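Local coordinates for protein CAS6A (Thermus thermophilus, PDB 4C97) that probably acts as a Cas6-type endoribonuclease that processes precursor CRISPR RNA for antiviral defence, at residues 12-17 with 86-91; 20-25 with 187-192; 27-32 with 61-66; 102-107 with 123-128. The protein carries 1 engineered substitution. One frame throughout, in Å; residues are numbered along the deposited sequence.

Contact 1: 12-17 with 86-91; sequences LVLEGE and VRLGPP
Leu14 and Leu88 meet through their CD1 methyls, 3.7 Å apart, beneath the first helix of an N-terminal ferredoxin-like domain. The two strands concerned are not neighbours in its antiparallel sheet: 6-15 and 85-87 each pair with 91-109, which runs between them, so the contact is made by side chains and by the loops that follow the strands. In both leucines CG stands beside the backbone N with the next torsion extended (Leu14 chi1 -58°, Leu88 chi1 -54°), and this directs each side chain toward the other segment, where the two cross at a slant. The touch is one-sided: Leu88 CD1 also lies 4.0 Å from Leu14 CD2, whereas the other Leu88 branch packs on Phe28 of helix 22-36. Pro20 touches both leucines.

Further out, a tight bend is marked by the 2.9 Å bond from Leu88 N to Pro90 O, and Pro90 CB lies 3.9 Å from Glu17 O. Gly16 has phi 148°, a backbone angle at which a side chain would collide with the preceding carbonyl oxygen, and its CA passes near Pro91 O. The polar link is indirect. No hydrogen bond joins the segments; one water spans them instead, donating to Glu17 O at 3.0 Å and to Pro91 O at 2.7 Å.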
loop_
_atom_site.group_PDB
_atom_site.type_symbol
_atom_site.label_atom_id
_atom_site.label_comp_id
_atom_site.label_asym_id
_atom_site.label_seq_id
_atom_site.Cartn_x
_atom_site.Cartn_y
_atom_site.Cartn_z
ATOM N N LEU A 12 10.913 -8.877 2.314
ATOM C CA LEU A 12 11.550 -10.138 2.711
ATOM C C LEU A 12 11.631 -11.030 1.489
ATOM O O LEU A 12 10.593 -11.502 0.975
ATOM C CB LEU A 12 10.736 -10.863 3.794
ATOM C CG LEU A 12 10.763 -10.317 5.220
ATOM C CD1 LEU A 12 10.533 -8.818 5.276
ATOM C CD2 LEU A 12 9.728 -11.049 6.072
ATOM N N VAL A 13 12.864 -11.254 1.038
ATOM C CA VAL A 13 13.139 -12.127 -0.088
ATOM C C VAL A 13 13.139 -13.549 0.457
ATOM O O VAL A 13 13.857 -13.854 1.403
ATOM C CB VAL A 13 14.484 -11.799 -0.756
ATOM C CG1 VAL A 13 14.780 -12.766 -1.892
ATOM C CG2 VAL A 13 14.480 -10.376 -1.261
ATOM N N LEU A 14 12.317 -14.410 -0.133
ATOM C CA LEU A 14 12.012 -15.700 0.483
ATOM C C LEU A 14 12.525 -16.861 -0.339
ATOM O O LEU A 14 12.386 -16.875 -1.556
ATOM C CB LEU A 14 10.493 -15.847 0.648
ATOM C CG LEU A 14 9.808 -14.757 1.471
ATOM C CD1 LEU A 14 8.289 -14.911 1.359
ATOM C CD2 LEU A 14 10.265 -14.750 2.922
ATOM N N GLU A 15 13.100 -17.854 0.333
ATOM C CA GLU A 15 13.389 -19.114 -0.330
ATOM C C GLU A 15 12.542 -20.209 0.294
ATOM O O GLU A 15 12.418 -20.310 1.517
ATOM C CB GLU A 15 14.889 -19.444 -0.320
ATOM C CG GLU A 15 15.638 -18.970 0.899
ATOM C CD GLU A 15 17.100 -19.417 0.909
ATOM O OE1 GLU A 15 17.483 -20.232 0.043
ATOM O OE2 GLU A 15 17.865 -18.951 1.785
ATOM N N GLY A 16 11.959 -21.025 -0.570
ATOM C CA GLY A 16 11.011 -22.037 -0.160
ATOM C C GLY A 16 9.996 -22.246 -1.251
ATOM O O GLY A 16 9.969 -21.509 -2.230
ATOM N N GLU A 17 9.163 -23.261 -1.080
ATOM C CA GLU A 17 8.153 -23.615 -2.063
ATOM C C GLU A 17 6.879 -22.792 -1.845
ATOM O O GLU A 17 6.444 -22.576 -0.713
ATOM C CB GLU A 17 7.846 -25.116 -1.961
ATOM C CG GLU A 17 7.842 -25.857 -3.284
ATOM C CD GLU A 17 7.711 -27.353 -3.105
ATOM O OE1 GLU A 17 8.331 -27.902 -2.170
ATOM O OE2 GLU A 17 6.973 -27.981 -3.892
ATOM N N VAL A 86 10.693 -18.850 8.739
ATOM C CA VAL A 86 9.448 -18.281 9.242
ATOM C C VAL A 86 8.291 -18.928 8.514
ATOM O O VAL A 86 8.415 -19.305 7.351
ATOM C CB VAL A 86 9.369 -16.753 8.984
ATOM C CG1 VAL A 86 10.438 -16.033 9.774
ATOM C CG2 VAL A 86 9.515 -16.446 7.505
ATOM N N ARG A 87 7.158 -19.045 9.191
ATOM C CA ARG A 87 5.956 -19.541 8.548
ATOM C C ARG A 87 5.092 -18.372 8.115
ATOM O O ARG A 87 4.689 -17.557 8.938
ATOM C CB ARG A 87 5.171 -20.434 9.498
ATOM C CG ARG A 87 5.976 -21.633 10.000
ATOM C CD ARG A 87 5.095 -22.655 10.691
ATOM N NE ARG A 87 4.242 -23.385 9.753
ATOM C CZ ARG A 87 4.650 -24.413 9.014
ATOM N NH1 ARG A 87 5.897 -24.838 9.099
ATOM N NH2 ARG A 87 3.802 -25.015 8.192
ATOM N N LEU A 88 4.816 -18.314 6.816
ATOM C CA LEU A 88 3.946 -17.299 6.243
ATOM C C LEU A 88 2.857 -18.040 5.496
ATOM O O LEU A 88 2.587 -17.764 4.329
ATOM C CB LEU A 88 4.728 -16.414 5.271
ATOM C CG LEU A 88 5.985 -15.772 5.848
ATOM C CD1 LEU A 88 6.748 -15.022 4.770
ATOM C CD2 LEU A 88 5.648 -14.854 7.001
ATOM N N GLY A 89 2.254 -18.997 6.187
ATOM C CA GLY A 89 1.516 -20.063 5.541
ATOM C C GLY A 89 2.530 -21.175 5.408
ATOM O O GLY A 89 2.908 -21.795 6.409
ATOM N N PRO A 90 3.025 -21.408 4.189
ATOM C CA PRO A 90 4.167 -22.324 4.105
ATOM C C PRO A 90 5.387 -21.760 4.837
ATOM O O PRO A 90 5.457 -20.548 5.077
ATOM C CB PRO A 90 4.465 -22.380 2.607
ATOM C CG PRO A 90 3.225 -21.902 1.927
ATOM C CD PRO A 90 2.596 -20.922 2.865
ATOM N N PRO A 91 6.357 -22.621 5.155
ATOM C CA PRO A 91 7.625 -22.158 5.731
ATOM C C PRO A 91 8.551 -21.601 4.651
ATOM O O PRO A 91 8.621 -22.157 3.556
ATOM C CB PRO A 91 8.214 -23.431 6.315
ATOM C CG PRO A 91 7.660 -24.527 5.449
ATOM C CD PRO A 91 6.286 -24.092 5.083
HETATM O O HOH W 1 7.665 -23.884 1.729
#

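Contact 2: 20-25 with 187-192; sequences PEPLGL and ARTEVD
Apolar contact comes first, and all of it runs through one methyl group: Thr189 CG2 lies 3.8 Å from Pro22 CB and 3.9 Å from Pro22 CG, and Leu23 CD1 reaches the same methyl at 3.9 Å. The proline ring crosses the threonine at a slant, while the leucine chain runs antiparallel alongside it. CG2 thus touches two consecutive residues of the first helical turn.

Polar bonding stays within the loop and leaves the helix aside. With chi1 at 60°, Thr189 OG1 sits between its own backbone N and carbonyl carbon, a rotation that presents the methyl to the helix and turns the hydroxyl to the next residue. OG1 donates to Glu190 OE2 at 2.7 Å, using the anti lone pair of that oxygen, and is also hydrogen-bonded to the hydroxyl of Tyr235, in what is probably the glycine-rich segment characteristic of Cas6 proteins. The contact thus bridges two domains: helix 22-36 is the first helix of the N-terminal ferredoxin-like unit, and residues 187-192 link the antiparallel strands 176-186 and 194-197 at the edge of the second sheet.

Backbone bonds shape each partner separately. Glu21 holds the N-cap position, and its O accepts from Leu25 N at 2.9 Å. Across the contact a type I turn from Ala187 to Glu190, closed by Glu190 N to Ala187 O at 2.9 Å, places Thr189 at its third position, facing the helix.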
loop_
_atom_site.group_PDB
_atom_site.type_symbol
_atom_site.label_atom_id
_atom_site.label_comp_id
_atom_site.label_asym_id
_atom_site.label_seq_id
_atom_site.Cartn_x
_atom_site.Cartn_y
_atom_site.Cartn_z
ATOM N N PRO A 20 3.712 -16.781 -0.059
ATOM C CA PRO A 20 3.096 -16.478 1.228
ATOM C C PRO A 20 1.590 -16.411 1.109
ATOM O O PRO A 20 1.061 -16.122 0.026
ATOM C CB PRO A 20 3.647 -15.088 1.558
ATOM C CG PRO A 20 4.843 -14.939 0.752
ATOM C CD PRO A 20 4.597 -15.692 -0.500
ATOM N N GLU A 21 0.923 -16.715 2.216
ATOM C CA GLU A 21 -0.524 -16.675 2.317
ATOM C C GLU A 21 -0.904 -15.471 3.178
ATOM O O GLU A 21 -0.204 -15.150 4.130
ATOM C CB GLU A 21 -1.023 -17.961 2.940
ATOM C CG GLU A 21 -0.788 -19.144 2.047
ATOM C CD GLU A 21 -1.186 -20.457 2.676
ATOM O OE1 GLU A 21 -1.605 -20.469 3.859
ATOM O OE2 GLU A 21 -1.078 -21.485 1.969
ATOM N N PRO A 22 -1.985 -14.767 2.810
ATOM C CA PRO A 22 -2.397 -13.550 3.515
ATOM C C PRO A 22 -2.492 -13.682 5.036
ATOM O O PRO A 22 -1.898 -12.908 5.791
ATOM C CB PRO A 22 -3.782 -13.285 2.932
ATOM C CG PRO A 22 -3.723 -13.830 1.560
ATOM C CD PRO A 22 -2.766 -14.978 1.585
ATOM N N LEU A 23 -3.243 -14.679 5.483
ATOM C CA LEU A 23 -3.415 -14.873 6.922
ATOM C C LEU A 23 -2.125 -15.317 7.625
ATOM O O LEU A 23 -1.836 -14.852 8.732
ATOM C CB LEU A 23 -4.578 -15.811 7.203
ATOM C CG LEU A 23 -5.860 -15.045 6.854
ATOM C CD1 LEU A 23 -6.888 -15.953 6.312
ATOM C CD2 LEU A 23 -6.372 -14.268 8.059
ATOM N N GLY A 24 -1.322 -16.163 6.991
ATOM C CA GLY A 24 -0.051 -16.542 7.601
ATOM C C GLY A 24 0.895 -15.342 7.729
ATOM O O GLY A 24 1.575 -15.155 8.764
ATOM N N LEU A 25 0.952 -14.531 6.672
ATOM C CA LEU A 25 1.754 -13.300 6.707
ATOM C C LEU A 25 1.278 -12.361 7.818
ATOM O O LEU A 25 2.083 -11.886 8.645
ATOM C CB LEU A 25 1.714 -12.589 5.349
ATOM C CG LEU A 25 2.525 -11.296 5.268
ATOM C CD1 LEU A 25 3.982 -11.493 5.649
ATOM C CD2 LEU A 25 2.435 -10.716 3.851
ATOM N N ALA A 187 -10.934 -12.437 -4.014
ATOM C CA ALA A 187 -10.198 -12.267 -2.773
ATOM C C ALA A 187 -10.502 -13.486 -1.933
ATOM O O ALA A 187 -11.540 -13.564 -1.290
ATOM C CB ALA A 187 -10.644 -11.011 -2.078
ATOM N N ARG A 188 -9.592 -14.451 -1.963
ATOM C CA ARG A 188 -9.913 -15.800 -1.515
ATOM C C ARG A 188 -10.086 -15.910 0.000
ATOM O O ARG A 188 -10.674 -16.879 0.478
ATOM C CB ARG A 188 -8.875 -16.808 -2.034
ATOM C CG ARG A 188 -8.878 -17.053 -3.559
ATOM C CD ARG A 188 -10.101 -17.840 -4.073
ATOM N NE ARG A 188 -9.932 -18.305 -5.457
ATOM C CZ ARG A 188 -10.924 -18.492 -6.331
ATOM N NH1 ARG A 188 -12.181 -18.244 -5.993
ATOM N NH2 ARG A 188 -10.660 -18.924 -7.559
ATOM N N THR A 189 -9.595 -14.929 0.763
ATOM C CA THR A 189 -9.805 -14.928 2.209
ATOM C C THR A 189 -11.178 -14.384 2.584
ATOM O O THR A 189 -11.591 -14.469 3.726
ATOM C CB THR A 189 -8.752 -14.057 2.930
ATOM O OG1 THR A 189 -8.853 -12.723 2.444
ATOM C CG2 THR A 189 -7.351 -14.574 2.662
ATOM N N GLU A 190 -11.884 -13.827 1.608
ATOM C CA GLU A 190 -13.130 -13.127 1.871
ATOM C C GLU A 190 -14.312 -13.867 1.300
ATOM O O GLU A 190 -14.162 -14.783 0.483
ATOM C CB GLU A 190 -13.073 -11.714 1.269
ATOM C CG GLU A 190 -11.882 -10.929 1.744
ATOM C CD GLU A 190 -11.797 -10.875 3.258
ATOM O OE1 GLU A 190 -12.798 -10.466 3.880
ATOM O OE2 GLU A 190 -10.751 -11.288 3.803
ATOM N N VAL A 191 -15.493 -13.466 1.765
ATOM C CA VAL A 191 -16.755 -13.978 1.276
ATOM C C VAL A 191 -17.286 -13.049 0.191
ATOM O O VAL A 191 -17.430 -11.851 0.420
ATOM C CB VAL A 191 -17.821 -14.044 2.408
ATOM C CG1 VAL A 191 -19.118 -14.670 1.901
ATOM C CG2 VAL A 191 -17.291 -14.818 3.634
ATOM N N ASP A 192 -17.581 -13.622 -0.970
ATOM C CA ASP A 192 -18.233 -12.920 -2.069
ATOM C C ASP A 192 -17.554 -11.604 -2.381
ATOM O O ASP A 192 -18.219 -10.587 -2.499
ATOM C CB ASP A 192 -19.716 -12.627 -1.761
ATOM C CG ASP A 192 -20.542 -13.883 -1.537
ATOM O OD1 ASP A 192 -20.257 -14.914 -2.187
ATOM O OD2 ASP A 192 -21.494 -13.834 -0.722
#

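Contact 3: 27-32 with 61-66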
loop_
_atom_site.group_PDB
_atom_site.type_symbol
_atom_site.label_atom_id
_atom_site.label_comp_id
_atom_site.label_asym_id
_atom_site.label_seq_id
_atom_site.Cartn_x
_atom_site.Cartn_y
_atom_site.Cartn_z
ATOM N N GLY A 27 -0.481 -13.104 10.458
ATOM C CA GLY A 27 -0.263 -13.747 11.756
ATOM C C GLY A 27 1.167 -13.616 12.223
ATOM O O GLY A 27 1.461 -13.366 13.417
ATOM N N PHE A 28 2.077 -13.779 11.270
ATOM C CA PHE A 28 3.499 -13.576 11.556
ATOM C C PHE A 28 3.786 -12.144 12.027
ATOM O O PHE A 28 4.431 -11.903 13.088
ATOM C CB PHE A 28 4.275 -13.892 10.293
ATOM C CG PHE A 28 5.709 -13.497 10.354
ATOM C CD1 PHE A 28 6.615 -14.257 11.073
ATOM C CD2 PHE A 28 6.153 -12.382 9.680
ATOM C CE1 PHE A 28 7.939 -13.894 11.126
ATOM C CE2 PHE A 28 7.480 -12.018 9.735
ATOM C CZ PHE A 28 8.362 -12.777 10.452
ATOM N N PHE A 29 3.275 -11.192 11.244
ATOM C CA PHE A 29 3.442 -9.790 11.585
ATOM C C PHE A 29 2.850 -9.469 12.963
ATOM O O PHE A 29 3.504 -8.817 13.795
ATOM C CB PHE A 29 2.842 -8.887 10.497
ATOM C CG PHE A 29 2.909 -7.443 10.834
ATOM C CD1 PHE A 29 4.108 -6.767 10.747
ATOM C CD2 PHE A 29 1.782 -6.756 11.247
ATOM C CE1 PHE A 29 4.191 -5.438 11.066
ATOM C CE2 PHE A 29 1.859 -5.413 11.570
ATOM C CZ PHE A 29 3.066 -4.754 11.478
ATOM N N TYR A 30 1.646 -9.959 13.248
ATOM C CA TYR A 30 1.029 -9.713 14.543
ATOM C C TYR A 30 1.822 -10.385 15.659
ATOM O O TYR A 30 1.908 -9.863 16.759
ATOM C CB TYR A 30 -0.435 -10.163 14.546
ATOM C CG TYR A 30 -1.409 -9.211 13.850
ATOM C CD1 TYR A 30 -0.974 -8.093 13.165
ATOM C CD2 TYR A 30 -2.775 -9.450 13.880
ATOM C CE1 TYR A 30 -1.871 -7.236 12.546
ATOM C CE2 TYR A 30 -3.676 -8.589 13.252
ATOM C CZ TYR A 30 -3.218 -7.490 12.595
ATOM O OH TYR A 30 -4.133 -6.654 11.984
ATOM N N GLY A 31 2.421 -11.531 15.372
ATOM C CA GLY A 31 3.331 -12.149 16.326
ATOM C C GLY A 31 4.500 -11.248 16.681
ATOM O O GLY A 31 4.858 -11.112 17.858
ATOM N N LEU A 32 5.128 -10.650 15.674
ATOM C CA LEU A 32 6.145 -9.624 15.967
ATOM C C LEU A 32 5.586 -8.404 16.726
ATOM O O LEU A 32 6.220 -7.871 17.643
ATOM C CB LEU A 32 6.806 -9.145 14.681
ATOM C CG LEU A 32 7.578 -10.209 13.909
ATOM C CD1 LEU A 32 8.112 -9.610 12.637
ATOM C CD2 LEU A 32 8.707 -10.774 14.747
ATOM N N ALA A 61 7.732 -11.210 0.507
ATOM C CA ALA A 61 6.706 -10.565 1.303
ATOM C C ALA A 61 7.155 -9.162 1.597
ATOM O O ALA A 61 8.332 -8.849 1.438
ATOM C CB ALA A 61 6.464 -11.313 2.572
ATOM N N ARG A 62 6.230 -8.315 2.020
ATOM C CA ARG A 62 6.586 -6.942 2.336
ATOM C C ARG A 62 5.787 -6.393 3.504
ATOM O O ARG A 62 4.600 -6.701 3.689
ATOM C CB ARG A 62 6.498 -6.028 1.096
ATOM C CG ARG A 62 5.273 -5.201 0.995
ATOM C CD ARG A 62 5.144 -4.565 -0.394
ATOM N NE ARG A 62 5.780 -3.265 -0.596
ATOM C CZ ARG A 62 5.126 -2.109 -0.758
ATOM N NH1 ARG A 62 3.797 -2.054 -0.665
ATOM N NH2 ARG A 62 5.800 -0.996 -1.012
ATOM N N VAL A 63 6.492 -5.605 4.317
ATOM C CA VAL A 63 5.923 -5.003 5.501
ATOM C C VAL A 63 6.087 -3.502 5.385
ATOM O O VAL A 63 7.219 -3.010 5.309
ATOM C CB VAL A 63 6.641 -5.501 6.761
ATOM C CG1 VAL A 63 6.083 -4.833 8.018
ATOM C CG2 VAL A 63 6.533 -6.998 6.865
ATOM N N SER A 64 4.958 -2.787 5.349
ATOM C CA SER A 64 4.956 -1.331 5.348
ATOM C C SER A 64 4.673 -0.824 6.717
ATOM O O SER A 64 3.712 -1.248 7.354
ATOM C CB SER A 64 3.854 -0.726 4.467
ATOM O OG SER A 64 3.986 -1.093 3.127
ATOM N N LEU A 65 5.484 0.149 7.107
ATOM C CA LEU A 65 5.443 0.764 8.421
ATOM C C LEU A 65 5.270 2.251 8.212
ATOM O O LEU A 65 6.115 2.907 7.578
ATOM C CB LEU A 65 6.726 0.463 9.184
ATOM C CG LEU A 65 7.068 -1.032 9.238
ATOM C CD1 LEU A 65 8.460 -1.275 9.806
ATOM C CD2 LEU A 65 5.996 -1.780 10.052
ATOM N N LEU A 66 4.155 2.770 8.721
ATOM C CA LEU A 66 3.697 4.121 8.372
ATOM C C LEU A 66 3.968 5.178 9.440
ATOM O O LEU A 66 3.694 6.372 9.235
ATOM C CB LEU A 66 2.196 4.096 8.029
ATOM C CG LEU A 66 1.814 3.091 6.950
ATOM C CD1 LEU A 66 0.321 3.161 6.722
ATOM C CD2 LEU A 66 2.566 3.309 5.635
#
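Helix residues 27-32 lie over strand residues 61-66 with Phe29 and Val63 the nearest CA pair, 8.1 Å apart, a spacing bridged by side chains, chiefly Phe29. Its CG is anti to the backbone N (chi1 176°), which drops the ring from the helix onto the sheet. Ring atom CE1 makes the closest touch, 3.6 Å from Val63 CG1, with CD1 following at 3.9 Å from the same methyl. Leu65 adds its CD2 at 4.2 Å from Phe29 CE1. Both methyls approach the ring obliquely, so this is aliphatic packing against one corner of the phenyl group. Within the helix, Tyr30 CE1 lies at the edge of the Phe29 ring, in its plane; Phe48 meets the ring with planes at about 45°, and Leu74 of helix 68-79 also touches it.

The arrangement is that of a ferredoxin-like split beta-alpha-beta unit: helix 22-36 connects strands 6-15 and 48-55, and strand 58-65 runs between those two beneath it. Ser64 points away from the helix; its OG bonds to Tyr224 O, while Arg62 NH2 bonds to Phe223 O and Arg62 NE to Trp104 O. The strand thus separates two chemistries: toward the helix, three buried apolar side chains meet without any hydrogen bond between the segments, so their adhesion rests on close fit and exclusion of water.

Contact 4: 102-107 with 123-128; sequences HPWAGV and ALRFAS. With SO4 (sulfate ion), chain D.
Sulfate oxygen O1 is gripped from both segments. Trp104 NE1 donates to it at 2.7 Å through a bent bond (132°), and Arg125 NH2 donates at 3.0 Å with a straighter one (149°). Sulfate O2 receives two weak bonds from the same guanidinium group, at 3.3 Å from Arg125 NH2 and 3.4 Å from Arg125 NH1. The anion lies at the edge of that group, near its plane. Arg125 was modelled in two conformers, so its bonds to the sulfate and its touch on the indole are provisional; Arg237 NH1 supplies a further bond to the ion.

Indole and guanidinium do not stack. Their planes stand 71° apart, and in this conformer Arg125 NH2 sits at the rim of the indole, in its plane, 3.7 Å from Trp104 CZ2. Cation-pi contacts to the ring come instead from Arg237 and Arg239, while Trp60 stacks on it. Trp104 sits in the turn that interrupts strand 91-109 of the N-terminal ferredoxin-like sheet, and Arg125 and Ala127 lie on strand 121-127 of the second, so the indole reaches across the junction of the two halves of this Cas6 fold. A sulfate among arginines here, though probably from the crystallisation liquor, is consistent with a surface suited to RNA phosphates.

Beside the polar group, the contact is apolar: Ala127 CB packs obliquely against the six-membered ring, 3.7 Å from Trp104 CZ2 and 3.9 Å from CH2. A type I turn, closed by Ala105 N to His102 O, carries the tryptophan, and Trp104 N additionally donates to His102 ND1 at 3.1 Å.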
loop_
_atom_site.group_PDB
_atom_site.type_symbol
_atom_site.label_atom_id
_atom_site.label_comp_id
_atom_site.label_asym_id
_atom_site.label_seq_id
_atom_site.Cartn_x
_atom_site.Cartn_y
_atom_site.Cartn_z
ATOM N N HIS A 102 14.826 -3.476 -4.440
ATOM C CA HIS A 102 13.727 -4.329 -4.872
ATOM C C HIS A 102 12.624 -3.356 -5.274
ATOM O O HIS A 102 12.478 -2.317 -4.646
ATOM C CB HIS A 102 13.261 -5.238 -3.735
ATOM C CG HIS A 102 12.215 -6.238 -4.143
ATOM N ND1 HIS A 102 10.890 -5.906 -4.267
ATOM C CD2 HIS A 102 12.317 -7.554 -4.436
ATOM C CE1 HIS A 102 10.207 -6.985 -4.646
ATOM N NE2 HIS A 102 11.049 -7.989 -4.745
ATOM N N PRO A 103 11.863 -3.672 -6.330
ATOM C CA PRO A 103 10.846 -2.718 -6.795
ATOM C C PRO A 103 9.829 -2.291 -5.739
ATOM O O PRO A 103 9.304 -1.192 -5.800
ATOM C CB PRO A 103 10.159 -3.468 -7.935
ATOM C CG PRO A 103 11.201 -4.386 -8.452
ATOM C CD PRO A 103 11.995 -4.818 -7.244
ATOM N N TRP A 104 9.562 -3.160 -4.772
ATOM C CA TRP A 104 8.566 -2.905 -3.749
ATOM C C TRP A 104 9.143 -2.544 -2.383
ATOM O O TRP A 104 8.410 -2.479 -1.413
ATOM C CB TRP A 104 7.608 -4.097 -3.664
ATOM C CG TRP A 104 6.718 -4.142 -4.878
ATOM C CD1 TRP A 104 6.879 -4.913 -5.990
ATOM C CD2 TRP A 104 5.552 -3.348 -5.098
ATOM N NE1 TRP A 104 5.871 -4.654 -6.892
ATOM C CE2 TRP A 104 5.034 -3.708 -6.365
ATOM C CE3 TRP A 104 4.882 -2.380 -4.363
ATOM C CZ2 TRP A 104 3.891 -3.114 -6.905
ATOM C CZ3 TRP A 104 3.738 -1.793 -4.903
ATOM C CH2 TRP A 104 3.253 -2.179 -6.147
ATOM N N ALA A 105 10.451 -2.281 -2.335
ATOM C CA ALA A 105 11.117 -1.835 -1.118
ATOM C C ALA A 105 11.375 -0.329 -1.199
ATOM O O ALA A 105 11.704 0.188 -2.255
ATOM C CB ALA A 105 12.429 -2.554 -0.960
ATOM N N GLY A 106 11.258 0.367 -0.087
ATOM C CA GLY A 106 11.675 1.752 -0.045
ATOM C C GLY A 106 11.557 2.347 1.327
ATOM O O GLY A 106 10.850 1.824 2.168
ATOM N N VAL A 107 12.292 3.425 1.572
ATOM C CA VAL A 107 12.186 4.166 2.814
ATOM C C VAL A 107 12.192 5.628 2.427
ATOM O O VAL A 107 12.982 6.038 1.569
ATOM C CB VAL A 107 13.353 3.902 3.766
ATOM C CG1 VAL A 107 13.115 4.614 5.082
ATOM C CG2 VAL A 107 13.531 2.435 3.992
ATOM N N ALA A 123 -1.395 8.225 -12.403
ATOM C CA ALA A 123 -1.539 6.865 -12.906
ATOM C C ALA A 123 -1.196 5.910 -11.785
ATOM O O ALA A 123 -0.086 5.938 -11.278
ATOM C CB ALA A 123 -0.617 6.630 -14.078
ATOM N N LEU A 124 -2.159 5.089 -11.399
ATOM C CA LEU A 124 -1.932 4.075 -10.388
ATOM C C LEU A 124 -2.015 2.700 -10.990
ATOM O O LEU A 124 -2.883 2.410 -11.823
ATOM C CB LEU A 124 -2.952 4.169 -9.254
ATOM C CG LEU A 124 -2.844 5.369 -8.338
ATOM C CD1 LEU A 124 -3.960 5.320 -7.316
ATOM C CD2 LEU A 124 -1.475 5.387 -7.649
ATOM N N ARG A 125 -1.096 1.855 -10.550
ATOM C CA ARG A 125 -1.159 0.438 -10.848
ATOM C C ARG A 125 -1.581 -0.300 -9.596
ATOM O O ARG A 125 -0.971 -0.170 -8.522
ATOM C CB ARG A 125 0.159 -0.135 -11.373
ATOM C CG ARG A 125 0.009 -1.613 -11.761
ATOM C CD ARG A 125 1.148 -2.157 -12.587
ATOM N NE ARG A 125 2.263 -2.596 -11.752
ATOM C CZ ARG A 125 2.336 -3.781 -11.150
ATOM N NH1 ARG A 125 1.362 -4.674 -11.275
ATOM N NH2 ARG A 125 3.396 -4.075 -10.419
ATOM N N PHE A 126 -2.650 -1.061 -9.745
ATOM C CA PHE A 126 -3.195 -1.889 -8.685
ATOM C C PHE A 126 -2.650 -3.279 -8.927
ATOM O O PHE A 126 -3.019 -3.963 -9.891
ATOM C CB PHE A 126 -4.727 -1.855 -8.736
ATOM C CG PHE A 126 -5.298 -0.472 -8.519
ATOM C CD1 PHE A 126 -5.541 -0.002 -7.243
ATOM C CD2 PHE A 126 -5.529 0.389 -9.592
ATOM C CE1 PHE A 126 -6.044 1.257 -7.037
ATOM C CE2 PHE A 126 -6.025 1.635 -9.384
ATOM C CZ PHE A 126 -6.272 2.088 -8.114
ATOM N N ALA A 127 -1.732 -3.665 -8.043
ATOM C CA ALA A 127 -0.889 -4.842 -8.225
ATOM C C ALA A 127 -1.415 -6.065 -7.485
ATOM O O ALA A 127 -0.927 -7.176 -7.702
ATOM C CB ALA A 127 0.548 -4.543 -7.788
ATOM N N SER A 128 -2.355 -5.859 -6.570
ATOM C CA SER A 128 -3.073 -6.973 -5.960
ATOM C C SER A 128 -4.532 -6.560 -5.879
ATOM O O SER A 128 -4.846 -5.383 -5.998
ATOM C CB SER A 128 -2.504 -7.303 -4.589
ATOM O OG SER A 128 -2.972 -6.393 -3.625
HETATM S S SO4 D . 4.073 -7.530 -9.082
HETATM O O1 SO4 D . 4.413 -6.225 -8.536
HETATM O O2 SO4 D . 2.934 -7.354 -9.985
HETATM O O3 SO4 D . 5.207 -8.055 -9.831
HETATM O O4 SO4 D . 3.694 -8.513 -8.074
#

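In the fold
Contacts 1 and 3 belong to the N-terminal sheet and its first helix: strands 6-15 and 58-65 are neighbours, and Phe28 packs on Val86. Contact 3 is fully buried and apolar, whereas contact 1 passes from buried leucines to exposed residues joined by one water. Contact 2 uses the same helix as contact 3, but at its exposed start, and meets the second domain through a single methyl. Contact 4 also joins the two domains, nearer the centre of the chain, and differs in gathering charge around an anion. The Arg62 bond to Trp104 ties contact 3 to contact 4, as Glu21 N to Leu88 O ties contact 2 to contact 1.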